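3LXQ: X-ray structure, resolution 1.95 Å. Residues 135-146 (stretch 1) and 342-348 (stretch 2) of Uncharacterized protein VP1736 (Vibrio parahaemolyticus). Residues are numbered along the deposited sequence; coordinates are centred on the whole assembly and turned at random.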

# COMPACT_ATOMS: atom_id res chain seq x y z
N ARG A 135 6.64 3.42 4.64
CA ARG A 135 5.83 4.21 3.70
C ARG A 135 4.75 3.35 3.04
O ARG A 135 3.63 3.83 2.77
N GLY A 136 5.05 2.08 2.80
CA GLY A 136 4.01 1.14 2.34
C GLY A 136 2.94 0.88 3.38
O GLY A 136 1.75 0.72 3.05
N ILE A 137 3.34 0.82 4.65
CA ILE A 137 2.37 0.74 5.77
C ILE A 137 1.56 2.04 5.85
O ILE A 137 0.33 2.00 6.00
N GLU A 138 2.24 3.18 5.75
CA GLU A 138 1.57 4.49 5.66
C GLU A 138 0.46 4.50 4.61
O GLU A 138 -0.69 4.85 4.90
N ALA A 139 0.82 4.07 3.40
CA ALA A 139 -0.10 4.11 2.27
C ALA A 139 -1.33 3.24 2.44
O ALA A 139 -2.41 3.65 2.05
N VAL A 140 -1.18 2.04 3.00
CA VAL A 140 -2.34 1.13 3.06
C VAL A 140 -3.12 1.24 4.36
O VAL A 140 -4.25 0.75 4.45
N THR A 141 -2.55 1.89 5.37
CA THR A 141 -3.32 2.04 6.62
C THR A 141 -3.92 3.43 6.78
O THR A 141 -4.90 3.61 7.51
N THR A 142 -3.31 4.41 6.12
CA THR A 142 -3.71 5.82 6.25
C THR A 142 -4.05 6.51 4.92
O THR A 142 -4.81 7.48 4.91
N GLY A 143 -3.46 6.04 3.82
CA GLY A 143 -3.75 6.64 2.51
C GLY A 143 -3.04 7.96 2.31
O GLY A 143 -3.27 8.64 1.31
N PHE A 144 -2.16 8.29 3.26
CA PHE A 144 -1.47 9.57 3.31
C PHE A 144 -0.40 9.56 2.24
O PHE A 144 0.33 8.58 2.13
N PRO A 145 -0.33 10.63 1.44
CA PRO A 145 0.68 10.73 0.38
C PRO A 145 2.07 10.96 0.97
O PRO A 145 2.20 11.13 2.18
N PRO A 146 3.10 10.93 0.13
CA PRO A 146 4.50 10.97 0.56
C PRO A 146 5.06 12.38 0.74
O PRO A 146 4.49 13.36 0.25
N ASN A 342 -2.03 4.33 -7.17
CA ASN A 342 -1.07 4.26 -6.08
C ASN A 342 -1.63 3.33 -5.02
O ASN A 342 -2.84 3.13 -4.96
N ASN A 343 -0.76 2.80 -4.18
CA ASN A 343 -1.23 2.06 -3.00
C ASN A 343 -2.08 2.90 -2.02
O ASN A 343 -2.88 2.34 -1.28
N ILE A 344 -1.91 4.23 -2.02
CA ILE A 344 -2.81 5.10 -1.24
C ILE A 344 -4.27 5.12 -1.77
O ILE A 344 -5.18 5.60 -1.06
N ASP A 345 -4.50 4.59 -2.97
CA ASP A 345 -5.87 4.42 -3.49
C ASP A 345 -6.52 3.15 -2.94
O ASP A 345 -7.73 2.95 -3.06
N MSE A 346 -5.70 2.28 -2.35
CA MSE A 346 -6.23 1.02 -1.88
C MSE A 346 -7.17 1.17 -0.67
O MSE A 346 -8.26 0.61 -0.68
N PRO A 347 -6.79 1.98 0.35
CA PRO A 347 -7.74 2.03 1.47
C PRO A 347 -9.13 2.55 1.10
O PRO A 347 -10.09 1.94 1.55
N PRO A 348 -9.25 3.67 0.33
CA PRO A 348 -10.60 4.08 -0.12
C PRO A 348 -11.32 3.02 -0.96
O PRO A 348 -12.54 2.82 -0.81

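Stretch 1 is the end of a helix running into a loop, and it packs on Asn-343 and Ile-344 of the 3-10 segment and on Pro-347 in the helical part of stretch 2. No direct hydrogen bond crosses the contact; two waters do the polar bridging.

The CA-to-CB bond of Arg-135 (chi1 t) points sideways, and the residue makes no contact. Arg-135 NE makes a salt bridge with Glu-138 OE1 at 2.7 Å. Gly-136 has no side chain to point; Gly-136 CA lies 4.2 Å from Asn-343 ND2. Water 1 accepts from Asn-343 ND2 (2.8 Å) and donates a weak bond to Gly-136 O (3.4 Å). Ile-137 (m, t) points away.

Ala-139 points toward stretch 2. Ala-139 CB sits 3.4 Å from Asn-343 OD1 and 3.6 Å from Ile-344 CG2. Asn-343 (chi1 p) points toward the helix, and its OD1 is satisfied elsewhere in the structure. Pro-347 also points in; Pro-347 CG lies 3.3 Å from Ala-139 O. The CA-to-CB bond of Val-140 (m) points sideways; Val-140 CG1 is 4.3 Å from Asn-343 CB. Val-140 O lies 3.7 Å from Pro-347 CG, a carbon that cannot donate a conventional hydrogen bond, and is buried without a polar partner.

Thr-141 and Thr-142, both p, point away. Their OG1 atoms bond back to the helix, Thr-141 OG1 to Ile-137 O (2.7 Å) and Thr-142 OG1 to Glu-138 O (2.6 Å).

Gly-143 has a positive phi, which favours glycine. Gly-143 CA comes within 4.2 Å of Ile-344 CA, and Gly-143 O lies 3.3 Å from Ile-344 CB. Water 2 donates to Gly-143 O and Ile-344 O, both at 2.8 Å.

Phe-144 (t) points away, but Phe-144 O meets Ile-344 CG2 at 3.4 Å. Pro-145 CG reaches Ile-344 CD1 at 4.5 Å. Ile-344 (p, t) thus touches Ala-139, Gly-143, Phe-144 and Pro-145.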

# COMPACT_ATOMS: atom_id res chain seq x y z
CB ARG A 135 6.69 4.97 2.67
CG ARG A 135 5.88 5.83 1.70
CD ARG A 135 6.58 7.14 1.39
NE ARG A 135 6.38 8.18 2.42
CZ ARG A 135 7.25 9.17 2.61
NH1 ARG A 135 8.36 9.21 1.89
NH2 ARG A 135 7.04 10.12 3.51
CB ILE A 137 3.09 0.45 7.11
CG1 ILE A 137 3.82 -0.90 7.03
CG2 ILE A 137 2.09 0.48 8.29
CD1 ILE A 137 4.87 -1.13 8.11
CB GLU A 138 2.62 5.55 5.33
CG GLU A 138 2.11 6.91 4.88
CD GLU A 138 3.27 7.87 4.65
OE1 GLU A 138 4.01 7.66 3.67
OE2 GLU A 138 3.47 8.80 5.47
CB ALA A 139 0.61 3.71 0.99
CB VAL A 140 -1.97 -0.35 2.78
CG1 VAL A 140 -1.30 -0.46 1.42
CG2 VAL A 140 -1.05 -0.93 3.90
CB THR A 141 -2.49 1.71 7.87
OG1 THR A 141 -1.39 2.61 7.98
CG2 THR A 141 -2.00 0.28 7.81
CB THR A 142 -2.62 6.70 6.90
OG1 THR A 142 -1.63 7.04 5.93
CG2 THR A 142 -1.97 6.02 8.08
CB PHE A 144 -0.84 9.77 4.69
CG PHE A 144 -0.40 11.19 5.00
CD1 PHE A 144 -1.29 12.26 4.94
CD2 PHE A 144 0.91 11.44 5.40
CE1 PHE A 144 -0.89 13.55 5.24
CE2 PHE A 144 1.33 12.74 5.72
CZ PHE A 144 0.43 13.80 5.64
CB PRO A 145 0.24 11.96 -0.44
CG PRO A 145 -1.11 12.31 0.05
CD PRO A 145 -1.22 11.80 1.44
CB PRO A 146 5.23 10.24 -0.59
CG PRO A 146 4.37 10.51 -1.81
CD PRO A 146 2.95 10.68 -1.31
CB ASN A 342 -0.89 5.62 -5.43
CG ASN A 342 0.28 6.42 -6.00
OD1 ASN A 342 0.15 7.63 -6.19
ND2 ASN A 342 1.42 5.77 -6.20
CB ASN A 343 -0.08 1.33 -2.29
CG ASN A 343 1.13 2.21 -2.00
OD1 ASN A 343 1.17 3.40 -2.32
ND2 ASN A 343 2.13 1.61 -1.36
CB ILE A 344 -2.28 6.55 -1.11
CG1 ILE A 344 -2.21 7.24 -2.47
CG2 ILE A 344 -0.92 6.60 -0.40
CD1 ILE A 344 -2.19 8.74 -2.38
CB ASP A 345 -5.89 4.37 -5.02
CG ASP A 345 -5.26 5.61 -5.66
OD1 ASP A 345 -5.45 6.71 -5.12
OD2 ASP A 345 -4.59 5.48 -6.71
CB MSE A 346 -5.13 -0.01 -1.67
CG MSE A 346 -4.44 -0.41 -2.96
SE MSE A 346 -5.64 -1.36 -4.21
CE MSE A 346 -6.30 0.16 -5.28
CB PRO A 347 -7.07 2.93 2.51
CG PRO A 347 -5.68 3.16 2.04
CD PRO A 347 -5.48 2.59 0.68
CB PRO A 348 -10.35 5.36 -0.96
CG PRO A 348 -8.86 5.62 -0.90
CD PRO A 348 -8.24 4.72 0.09
O HOH W 1 1.43 -0.74 0.01
O HOH W 2 -5.76 8.02 0.26